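Local coordinates for probable glucarate dehydratase (Mycobacterium smegmatis str. MC2 155, PDB 3VDG), which probably dehydrates glucarate, acting as a metal-dependent lyase of the enolase superfamily, at residues Val403-Glu407 against Asp408-Ala412; Ser326-Leu329 against Ala330-Asp334; Ala199-Arg202 against Arg203-Glu207. All blocks are in the same frame, centred on the assembly; numbering follows the deposited sequence.

The three contacts are local, each within one helix or at its start, and lie in series along the chain. Interaction 3 (199-207) is on helix 194-208 and interaction 2 (326-334) on helix 323-336, both on the outside of the C-terminal barrel; their centres are 33 Å apart. Interaction 1 (403-412) starts helix 407-420, which lies against the sheet of strands 30-41, 55-65 and 70-75. Its nearest atoms are about 17 Å from those of either other contact. The bound sodium ion is held by Asp244, Glu269 and Asn292. The side chain of Leu329 in interaction 2 is about 13 Å from that ion. Interaction 2 also meets the second subunit.

Interaction 1. Residues Val403-Glu407 against Asp408-Ala412; sequences VEIDE and DALAA
Asp406 caps the first turn of helix 407-420 with its carboxylate. Its OD1 accepts from Ala409 N at 3.1 Å, N-H...O angle 163°. That donor comes from above the carboxylate plane. A second, weak bond runs to OD1 from Asp408 N at 3.0 Å. CG of Asp406 stands anti to the backbone N (chi1 171°), which swings OD1 over these two amides. The CB of Ala409 lies 3.6 Å from Asp406 CG and packs against the group. The carbonyl of Asp406 is used too: Leu410 N meets its O at 2.9 Å, almost straight. The next rung is Ala411 N to Glu407 O, 3.0 Å. Across the start of the helix, Ile405 CG2 touches Leu410 CD2 at 4.1 Å. Glu407 runs alongside Leu410, with OE1 3.8 Å from CD2. The other oxygen of Glu407, OE2, takes a hydrogen bond from Gln62 NE2. Further out, Ile405 and Leu410 both rest on Val60 and Gln62 of strand 55-65. Leu410 also reaches Thr36 and Val38 of strand 30-41. The bonded Asp406 is a classical N-cap, and the Ile405-Leu410 pair before and after it is the hydrophobic staple of a helix start.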
loop_
_atom_site.group_PDB
_atom_site.type_symbol
_atom_site.label_atom_id
_atom_site.label_comp_id
_atom_site.label_asym_id
_atom_site.label_seq_id
_atom_site.Cartn_x
_atom_site.Cartn_y
_atom_site.Cartn_z
ATOM N N VAL A 403 -12.760 -14.650 -15.138
ATOM C CA VAL A 403 -13.742 -14.514 -16.217
ATOM C C VAL A 403 -12.974 -14.562 -17.530
ATOM O O VAL A 403 -11.787 -14.221 -17.558
ATOM C CB VAL A 403 -14.543 -13.192 -16.129
ATOM C CG1 VAL A 403 -15.456 -13.207 -14.910
ATOM C CG2 VAL A 403 -13.601 -11.995 -16.066
ATOM N N GLU A 404 -13.639 -14.981 -18.609
ATOM C CA GLU A 404 -13.005 -15.058 -19.943
ATOM C C GLU A 404 -13.894 -14.426 -21.000
ATOM O O GLU A 404 -15.115 -14.471 -20.890
ATOM C CB GLU A 404 -12.732 -16.517 -20.343
ATOM C CG GLU A 404 -11.777 -17.260 -19.417
ATOM C CD GLU A 404 -11.287 -18.583 -19.993
ATOM O OE1 GLU A 404 -11.494 -18.844 -21.201
ATOM O OE2 GLU A 404 -10.684 -19.371 -19.236
ATOM N N ILE A 405 -13.276 -13.858 -22.030
ATOM C CA ILE A 405 -14.033 -13.187 -23.085
ATOM C C ILE A 405 -14.886 -14.192 -23.841
ATOM O O ILE A 405 -14.458 -15.322 -24.105
ATOM C CB ILE A 405 -13.105 -12.490 -24.093
ATOM C CG1 ILE A 405 -12.488 -11.228 -23.485
ATOM C CG2 ILE A 405 -13.870 -12.110 -25.366
ATOM C CD1 ILE A 405 -13.505 -10.156 -23.187
ATOM N N ASP A 406 -16.106 -13.778 -24.151
ATOM C CA ASP A 406 -16.969 -14.474 -25.100
ATOM C C ASP A 406 -16.816 -13.674 -26.386
ATOM O O ASP A 406 -17.324 -12.550 -26.494
ATOM C CB ASP A 406 -18.396 -14.451 -24.564
ATOM C CG ASP A 406 -19.424 -14.963 -25.567
ATOM O OD1 ASP A 406 -19.155 -14.987 -26.787
ATOM O OD2 ASP A 406 -20.530 -15.315 -25.122
ATOM N N GLU A 407 -16.068 -14.217 -27.351
ATOM C CA GLU A 407 -15.701 -13.429 -28.535
ATOM C C GLU A 407 -16.938 -12.995 -29.357
ATOM O O GLU A 407 -16.929 -11.933 -29.988
ATOM C CB GLU A 407 -14.671 -14.159 -29.414
ATOM C CG GLU A 407 -13.260 -14.274 -28.814
ATOM C CD GLU A 407 -12.441 -12.968 -28.805
ATOM O OE1 GLU A 407 -12.837 -11.948 -29.418
ATOM O OE2 GLU A 407 -11.356 -12.954 -28.178
ATOM N N ASP A 408 -17.992 -13.806 -29.339
ATOM C CA ASP A 408 -19.200 -13.446 -30.082
ATOM C C ASP A 408 -19.917 -12.291 -29.406
ATOM O O ASP A 408 -20.441 -11.400 -30.077
ATOM C CB ASP A 408 -20.155 -14.635 -30.200
ATOM C CG ASP A 408 -19.659 -15.685 -31.184
ATOM O OD1 ASP A 408 -18.835 -15.367 -32.073
ATOM O OD2 ASP A 408 -20.091 -16.838 -31.060
ATOM N N ALA A 409 -19.945 -12.306 -28.077
ATOM C CA ALA A 409 -20.565 -11.212 -27.330
ATOM C C ALA A 409 -19.774 -9.910 -27.466
ATOM O O ALA A 409 -20.360 -8.838 -27.645
ATOM C CB ALA A 409 -20.734 -11.592 -25.874
ATOM N N LEU A 410 -18.450 -10.004 -27.351
ATOM C CA LEU A 410 -17.561 -8.869 -27.583
ATOM C C LEU A 410 -17.770 -8.249 -28.950
ATOM O O LEU A 410 -17.838 -7.020 -29.065
ATOM C CB LEU A 410 -16.073 -9.258 -27.421
ATOM C CG LEU A 410 -15.039 -8.158 -27.664
ATOM C CD1 LEU A 410 -15.243 -7.019 -26.659
ATOM C CD2 LEU A 410 -13.603 -8.679 -27.582
ATOM N N ALA A 411 -17.859 -9.083 -29.990
ATOM C CA ALA A 411 -18.026 -8.563 -31.353
ATOM C C ALA A 411 -19.385 -7.878 -31.514
ATOM O O ALA A 411 -19.498 -6.841 -32.183
ATOM C CB ALA A 411 -17.860 -9.677 -32.386
ATOM N N ALA A 412 -20.406 -8.454 -30.885
ATOM C CA ALA A 412 -21.749 -7.880 -30.942
ATOM C C ALA A 412 -21.802 -6.518 -30.266
ATOM O O ALA A 412 -22.394 -5.577 -30.800
ATOM C CB ALA A 412 -22.765 -8.818 -30.313
#

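Interaction 2. Residues Ser326-Leu329 against Ala330-Asp334; sequences SRLL and AGICD
The peptide carbonyl of Leu328 is met by Ile332 N nearly along the C=O bond, 2.9 Å from Leu328 O, while CG1 and CD1 of Ile332 lie against the same oxygen, CG1 at 3.5 Å. This is the regular i to i+4 ladder of an alpha-helix, here helix 323-336 on the outside of the enolase-type barrel, between strands 312-315 and 339-342. The carbonyl of Leu329 takes Cys333 N at 2.9 Å in a similar way. At Ser326 O the donor, Ala330 N, is tilted 27° from the carbonyl plane. Two faces differ in what they meet. Leu329 and Cys333 face inward. Leu329 touches Ser315 and Cys333 touches Val313, both on strand 312-315. Leu328 and Ile332 form a ridge that meets Leu328 and Ile332 of the second subunit. Arg327 reaches across the same interface, where its NH2 bonds to Gln324 OE1 of the second subunit. Leu328 and Ile332 approach at a slant. CG of Leu328 lies anti to the backbone N (chi1 166°), and this brings its branch forward to the next turn. Its CD1 ends 3.9 Å from Ile332 CD1. On the inner face, Leu329 CD1 sits 4.0 Å from Cys333 SG.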
loop_
_atom_site.group_PDB
_atom_site.type_symbol
_atom_site.label_atom_id
_atom_site.label_comp_id
_atom_site.label_asym_id
_atom_site.label_seq_id
_atom_site.Cartn_x
_atom_site.Cartn_y
_atom_site.Cartn_z
ATOM N N SER A 326 -5.281 0.562 -5.389
ATOM C CA SER A 326 -6.496 0.606 -4.570
ATOM C C SER A 326 -6.222 0.000 -3.189
ATOM O O SER A 326 -6.750 0.459 -2.191
ATOM C CB SER A 326 -7.661 -0.121 -5.246
ATOM O OG SER A 326 -8.060 0.563 -6.435
ATOM N N ARG A 327 -5.407 -1.046 -3.144
ATOM C CA ARG A 327 -4.970 -1.612 -1.875
ATOM C C ARG A 327 -4.159 -0.569 -1.081
ATOM O O ARG A 327 -4.277 -0.471 0.128
ATOM C CB ARG A 327 -4.142 -2.871 -2.135
ATOM C CG ARG A 327 -3.578 -3.485 -0.865
ATOM C CD ARG A 327 -2.639 -4.655 -1.169
ATOM N NE ARG A 327 -2.389 -5.445 0.040
ATOM C CZ ARG A 327 -1.484 -6.411 0.125
ATOM N NH1 ARG A 327 -1.340 -7.090 1.266
ATOM N NH2 ARG A 327 -0.731 -6.696 -0.940
ATOM N N LEU A 328 -3.343 0.217 -1.772
ATOM C CA LEU A 328 -2.595 1.285 -1.116
ATOM C C LEU A 328 -3.573 2.312 -0.543
ATOM O O LEU A 328 -3.471 2.692 0.613
ATOM C CB LEU A 328 -1.627 1.954 -2.087
ATOM C CG LEU A 328 -1.046 3.296 -1.596
ATOM C CD1 LEU A 328 -0.243 3.133 -0.301
ATOM C CD2 LEU A 328 -0.194 3.936 -2.678
ATOM N N LEU A 329 -4.550 2.737 -1.342
ATOM C CA LEU A 329 -5.575 3.668 -0.834
ATOM C C LEU A 329 -6.210 3.100 0.431
ATOM O O LEU A 329 -6.433 3.830 1.410
ATOM C CB LEU A 329 -6.669 3.906 -1.897
ATOM C CG LEU A 329 -7.876 4.691 -1.377
ATOM C CD1 LEU A 329 -7.460 6.108 -0.972
ATOM C CD2 LEU A 329 -8.951 4.742 -2.450
ATOM N N ALA A 330 -6.507 1.797 0.424
ATOM C CA ALA A 330 -7.179 1.185 1.571
ATOM C C ALA A 330 -6.323 1.304 2.825
ATOM O O ALA A 330 -6.843 1.591 3.899
ATOM C CB ALA A 330 -7.525 -0.292 1.298
ATOM N N GLY A 331 -5.019 1.062 2.685
ATOM C CA GLY A 331 -4.086 1.148 3.809
ATOM C C GLY A 331 -3.927 2.586 4.297
ATOM O O GLY A 331 -3.805 2.834 5.486
ATOM N N ILE A 332 -3.956 3.545 3.386
ATOM C CA ILE A 332 -3.895 4.947 3.803
ATOM C C ILE A 332 -5.148 5.312 4.606
ATOM O O ILE A 332 -5.059 5.944 5.651
ATOM C CB ILE A 332 -3.758 5.904 2.602
ATOM C CG1 ILE A 332 -2.401 5.732 1.921
ATOM C CG2 ILE A 332 -3.939 7.343 3.053
ATOM C CD1 ILE A 332 -2.342 6.346 0.523
ATOM N N CYS A 333 -6.318 4.911 4.113
ATOM C CA CYS A 333 -7.574 5.151 4.835
ATOM C C CYS A 333 -7.540 4.538 6.231
ATOM O O CYS A 333 -7.894 5.192 7.223
ATOM C CB CYS A 333 -8.779 4.607 4.057
ATOM S SG CYS A 333 -9.120 5.626 2.597
ATOM N N ASP A 334 -7.118 3.283 6.313
ATOM C CA ASP A 334 -7.010 2.620 7.615
ATOM C C ASP A 334 -6.081 3.411 8.536
ATOM O O ASP A 334 -6.398 3.649 9.692
ATOM C CB ASP A 334 -6.480 1.203 7.449
ATOM C CG ASP A 334 -6.710 0.349 8.699
ATOM O OD1 ASP A 334 -7.696 0.593 9.414
ATOM O OD2 ASP A 334 -5.900 -0.551 8.978
#

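Interaction 3. Residues Ala199-Arg202 against Arg203-Glu207; sequences AQAR and RMIDE
Ile205 packs closely over the carbonyl of Ala201. Its CB and CG1 both lie 3.3 Å from Ala201 O, and CD1 is only slightly farther. The oxygen also accepts Ile205 N at 2.8 Å, N-H...O angle 163°. Ile205 CG1 stands anti to its own carbonyl carbon (chi1 -70°), which carries it back beside the previous turn. The methyl groups meet more loosely: Ala201 CB and Ile205 CD1 are 4.4 Å apart. Ala201 is buried between Leu173 of strand 166-174 and Leu232 of helix 222-235.

Gln200 and Met204 continue the buried face. Met204 N bonds to Gln200 O at 3.0 Å, and Met204 CB packs on the same oxygen. Their side chains barely meet, the nearest atoms being Gln200 OE1 and Met204 CE at 4.4 Å. Gln200 NE2 bonds to Phe174 O, and OE1 is also hydrogen-bonded, so the buried amide is held at both ends. Met204 lies on Ala171 and Leu173, and both Gln200 and Met204 touch Trp375.

The other face is open to solvent. Here the backbone does most of the joining, with Arg203 N bonded to Ala199 O and Asp206 N to Arg202 O. Asp206 bends back over this second carbonyl, and its CG faces Arg202 O at 3.0 Å. OD1 and OD2 are somewhat farther from that oxygen and, as acceptors, form no hydrogen bond with it. Arg202 and Arg203 run out as extended chains from CG to NE. Arg203 finds a cation-pi partner in Trp188, and Arg202 touches Ala235.

This amphipathic helix, mostly apolar inside but for the hydrogen-bonded Gln200, and charged outside, is the crossover helix of the beta-alpha-beta unit 166-174, 194-208 and 213-216 in the enolase-superfamily barrel.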
loop_
_atom_site.group_PDB
_atom_site.type_symbol
_atom_site.label_atom_id
_atom_site.label_comp_id
_atom_site.label_asym_id
_atom_site.label_seq_id
_atom_site.Cartn_x
_atom_site.Cartn_y
_atom_site.Cartn_z
ATOM N N ALA A 199 -40.780 1.242 -5.239
ATOM C CA ALA A 199 -41.134 0.151 -6.143
ATOM C C ALA A 199 -39.901 -0.379 -6.870
ATOM O O ALA A 199 -39.755 -1.573 -7.102
ATOM C CB ALA A 199 -42.174 0.611 -7.159
ATOM N N GLN A 200 -39.019 0.532 -7.251
ATOM C CA GLN A 200 -37.808 0.165 -7.950
ATOM C C GLN A 200 -36.928 -0.672 -7.021
ATOM O O GLN A 200 -36.389 -1.692 -7.433
ATOM C CB GLN A 200 -37.088 1.427 -8.394
ATOM C CG GLN A 200 -35.802 1.183 -9.156
ATOM C CD GLN A 200 -35.094 2.494 -9.477
ATOM O OE1 GLN A 200 -34.051 2.784 -8.917
ATOM N NE2 GLN A 200 -35.678 3.297 -10.369
ATOM N N ALA A 201 -36.811 -0.248 -5.765
ATOM C CA ALA A 201 -36.057 -0.995 -4.750
ATOM C C ALA A 201 -36.590 -2.421 -4.575
ATOM O O ALA A 201 -35.821 -3.376 -4.482
ATOM C CB ALA A 201 -36.087 -0.264 -3.416
ATOM N N ARG A 202 -37.907 -2.570 -4.512
ATOM C CA ARG A 202 -38.487 -3.903 -4.337
ATOM C C ARG A 202 -38.127 -4.821 -5.496
ATOM O O ARG A 202 -37.749 -5.982 -5.294
ATOM C CB ARG A 202 -40.006 -3.821 -4.208
ATOM C CG ARG A 202 -40.499 -3.263 -2.897
ATOM C CD ARG A 202 -42.016 -3.361 -2.842
ATOM N NE ARG A 202 -42.597 -2.457 -1.857
ATOM C CZ ARG A 202 -42.501 -2.636 -0.546
ATOM N NH1 ARG A 202 -41.835 -3.679 -0.068
ATOM N NH2 ARG A 202 -43.062 -1.773 0.286
ATOM N N ARG A 203 -38.247 -4.303 -6.716
ATOM C CA ARG A 203 -37.954 -5.090 -7.897
ATOM C C ARG A 203 -36.483 -5.502 -7.890
ATOM O O ARG A 203 -36.150 -6.651 -8.142
ATOM C CB ARG A 203 -38.282 -4.291 -9.159
ATOM C CG ARG A 203 -38.218 -5.089 -10.455
ATOM C CD ARG A 203 -38.754 -4.273 -11.630
ATOM N NE ARG A 203 -38.936 -5.079 -12.841
ATOM C CZ ARG A 203 -38.027 -5.212 -13.810
ATOM N NH1 ARG A 203 -36.855 -4.599 -13.730
ATOM N NH2 ARG A 203 -38.287 -5.962 -14.869
ATOM N N MET A 204 -35.601 -4.555 -7.588
ATOM C CA MET A 204 -34.157 -4.818 -7.628
ATOM C C MET A 204 -33.724 -5.777 -6.514
ATOM O O MET A 204 -32.949 -6.715 -6.733
ATOM C CB MET A 204 -33.391 -3.499 -7.520
ATOM C CG MET A 204 -31.959 -3.571 -8.007
ATOM S SD MET A 204 -31.090 -1.999 -7.720
ATOM C CE MET A 204 -31.752 -1.008 -9.045
ATOM N N ILE A 205 -34.240 -5.558 -5.318
ATOM C CA ILE A 205 -33.872 -6.391 -4.188
ATOM C C ILE A 205 -34.465 -7.811 -4.236
ATOM O O ILE A 205 -33.833 -8.763 -3.779
ATOM C CB ILE A 205 -34.217 -5.700 -2.869
ATOM C CG1 ILE A 205 -33.271 -4.497 -2.661
ATOM C CG2 ILE A 205 -34.112 -6.678 -1.712
ATOM C CD1 ILE A 205 -33.751 -3.509 -1.626
ATOM N N ASP A 206 -35.665 -7.958 -4.796
ATOM C CA ASP A 206 -36.223 -9.295 -5.075
ATOM C C ASP A 206 -35.303 -10.067 -6.007
ATOM O O ASP A 206 -35.124 -11.262 -5.853
ATOM C CB ASP A 206 -37.600 -9.197 -5.741
ATOM C CG ASP A 206 -38.697 -8.812 -4.761
ATOM O OD1 ASP A 206 -38.420 -8.806 -3.549
ATOM O OD2 ASP A 206 -39.831 -8.511 -5.201
ATOM N N GLU A 207 -34.745 -9.384 -6.999
ATOM C CA GLU A 207 -33.928 -10.050 -8.002
ATOM C C GLU A 207 -32.490 -10.326 -7.493
ATOM O O GLU A 207 -31.957 -11.409 -7.705
ATOM C CB GLU A 207 -33.961 -9.239 -9.305
ATOM C CG GLU A 207 -32.906 -9.560 -10.350
ATOM C CD GLU A 207 -33.229 -10.781 -11.180
ATOM O OE1 GLU A 207 -34.218 -11.480 -10.872
ATOM O OE2 GLU A 207 -32.479 -11.041 -12.145
#